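Local structure of 2-keto-3-deoxygluconate kinase (Thermotoga maritima, 2AFB) at the interface of chains A and B. The protein catalyses the ATP-dependent phosphorylation of 2-keto-3-deoxygluconate, as a sugar kinase of the pfkB family. Residues are numbered along the deposited sequence; one frame, centred on the assembly and turned at random. Chains: chain A/B, 2-keto-3-deoxygluconate kinase.

The interface of chains A and B. Residues chain A 30-32, 35, 109; chain B 324-326, 331.
In the loop-to-loop contact between chains A and B, the loop holding A:His30 to A:Arg32, the 3-10 helix 33-35 and A:Arg109 meet the B:Thr324-B:Pro326 segment and B:Val331. A:Arg109 approaches B:Thr324 side-on: NE donates to the hydroxyl OG1 at 3.0 Å and NH2 to the backbone O at 2.9 Å, the latter nearly straight (173° at H). Both acceptors lie close to the guanidinium plane, although NH2 stands above the carbonyl plane of B:Thr324 and misses its lone pairs. The bend at chi3 of A:Arg109 (59°) turns its guanidinium across the threonine, while A:Arg109 CB packs 3.8 Å from B:Thr324 CB. A leucine in place of A:Arg109 would probably leave the hydroxyl and carbonyl of B:Thr324 without these donors. A:Arg32 NH1 reaches B:Val331 O at 2.7 Å, again from above the carbonyl plane, and its CD lies 3.8 Å from B:Val331 CG1 as the two side chains run past each other in opposite directions. The A:Gln35 amide bridges both sides: OE1 accepts a hydrogen bond from the backbone N-H of A:Arg32 on a lone pair, which should restrain the amide's rotation, and NE2 donates to B:Pro326 O at 3.0 Å. The B:Pro326 ring rests against the A:His30 carbonyl, with CD 3.4 Å from O. In the fold, A:His30-A:Gln35 lies between strands 22-26 and 38-44, A:Arg109 between strands 99-103 and 112-116, and the chain B segment between helices 308-322 and 334-341; this pairing may not be physiological.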
loop_
_atom_site.group_PDB
_atom_site.type_symbol
_atom_site.label_atom_id
_atom_site.label_comp_id
_atom_site.label_asym_id
_atom_site.label_seq_id
_atom_site.Cartn_x
_atom_site.Cartn_y
_atom_site.Cartn_z
ATOM N N HIS A 30 -2.429 0.558 -13.166
ATOM C CA HIS A 30 -2.396 0.078 -14.531
ATOM C C HIS A 30 -1.720 -1.292 -14.682
ATOM O O HIS A 30 -1.437 -1.699 -15.771
ATOM C CB HIS A 30 -1.729 1.092 -15.456
ATOM C CG HIS A 30 -2.507 2.350 -15.639
ATOM N ND1 HIS A 30 -3.815 2.350 -16.082
ATOM C CD2 HIS A 30 -2.157 3.649 -15.476
ATOM C CE1 HIS A 30 -4.245 3.598 -16.162
ATOM N NE2 HIS A 30 -3.262 4.406 -15.808
ATOM N N LYS A 31 -1.551 -2.012 -13.580
ATOM C CA LYS A 31 -1.186 -3.408 -13.588
ATOM C C LYS A 31 -2.251 -4.273 -14.227
ATOM O O LYS A 31 -3.449 -3.980 -14.206
ATOM C CB LYS A 31 -0.828 -3.916 -12.183
ATOM C CG LYS A 31 0.525 -3.377 -11.592
ATOM C CD LYS A 31 0.740 -3.811 -10.038
ATOM C CE LYS A 31 2.023 -4.708 -9.728
ATOM N NZ LYS A 31 2.008 -5.642 -8.405
ATOM N N ARG A 32 -1.767 -5.319 -14.899
ATOM C CA ARG A 32 -2.612 -6.347 -15.434
ATOM C C ARG A 32 -2.861 -7.418 -14.364
ATOM O O ARG A 32 -2.148 -7.545 -13.405
ATOM C CB ARG A 32 -1.992 -6.952 -16.710
ATOM C CG ARG A 32 -1.729 -5.922 -17.762
ATOM C CD ARG A 32 -1.661 -6.455 -19.187
ATOM N NE ARG A 32 -2.953 -6.938 -19.593
ATOM C CZ ARG A 32 -3.213 -7.486 -20.783
ATOM N NH1 ARG A 32 -2.268 -7.662 -21.700
ATOM N NH2 ARG A 32 -4.433 -7.914 -21.023
ATOM N N GLN A 35 -0.090 -9.887 -13.295
ATOM C CA GLN A 35 1.065 -9.409 -12.573
ATOM C C GLN A 35 0.795 -8.950 -11.123
ATOM O O GLN A 35 1.706 -8.663 -10.400
ATOM C CB GLN A 35 1.807 -8.356 -13.413
ATOM C CG GLN A 35 1.245 -7.024 -13.552
ATOM C CD GLN A 35 1.857 -6.223 -14.744
ATOM O OE1 GLN A 35 1.136 -5.533 -15.403
ATOM N NE2 GLN A 35 3.181 -6.251 -14.929
ATOM N N ARG A 109 -3.552 0.554 -25.012
ATOM C CA ARG A 109 -4.039 -0.657 -24.348
ATOM C C ARG A 109 -5.422 -0.435 -23.744
ATOM O O ARG A 109 -5.550 0.257 -22.757
ATOM C CB ARG A 109 -3.060 -1.179 -23.289
ATOM C CG ARG A 109 -3.532 -2.556 -22.705
ATOM C CD ARG A 109 -2.468 -3.291 -21.920
ATOM N NE ARG A 109 -1.962 -2.529 -20.765
ATOM C CZ ARG A 109 -2.543 -2.433 -19.573
ATOM N NH1 ARG A 109 -3.678 -3.054 -19.304
ATOM N NH2 ARG A 109 -1.951 -1.742 -18.620
ATOM N N THR B 324 2.692 0.532 -22.032
ATOM C CA THR B 324 1.467 0.643 -21.193
ATOM C C THR B 324 1.462 -0.275 -19.983
ATOM O O THR B 324 0.518 -0.223 -19.155
ATOM C CB THR B 324 0.147 0.338 -22.011
ATOM O OG1 THR B 324 0.106 -1.046 -22.364
ATOM C CG2 THR B 324 0.122 1.156 -23.311
ATOM N N ILE B 325 2.472 -1.123 -19.913
ATOM C CA ILE B 325 2.552 -2.235 -18.940
ATOM C C ILE B 325 3.708 -2.002 -17.947
ATOM O O ILE B 325 4.861 -1.950 -18.384
ATOM C CB ILE B 325 2.736 -3.558 -19.698
ATOM C CG1 ILE B 325 1.521 -3.827 -20.576
ATOM C CG2 ILE B 325 2.874 -4.788 -18.816
ATOM C CD1 ILE B 325 1.800 -4.936 -21.543
ATOM N N PRO B 326 3.381 -1.849 -16.621
ATOM C CA PRO B 326 4.363 -1.718 -15.547
ATOM C C PRO B 326 5.344 -2.890 -15.535
ATOM O O PRO B 326 4.959 -4.015 -15.812
ATOM C CB PRO B 326 3.513 -1.723 -14.267
ATOM C CG PRO B 326 2.145 -1.250 -14.698
ATOM C CD PRO B 326 1.990 -1.794 -16.093
ATOM N N VAL B 331 3.146 -8.362 -20.761
ATOM C CA VAL B 331 2.063 -9.297 -20.488
ATOM C C VAL B 331 1.134 -9.059 -21.666
ATOM O O VAL B 331 0.422 -8.057 -21.681
ATOM C CB VAL B 331 1.334 -8.948 -19.147
ATOM C CG1 VAL B 331 0.150 -9.805 -18.906
ATOM C CG2 VAL B 331 2.299 -9.012 -17.981
#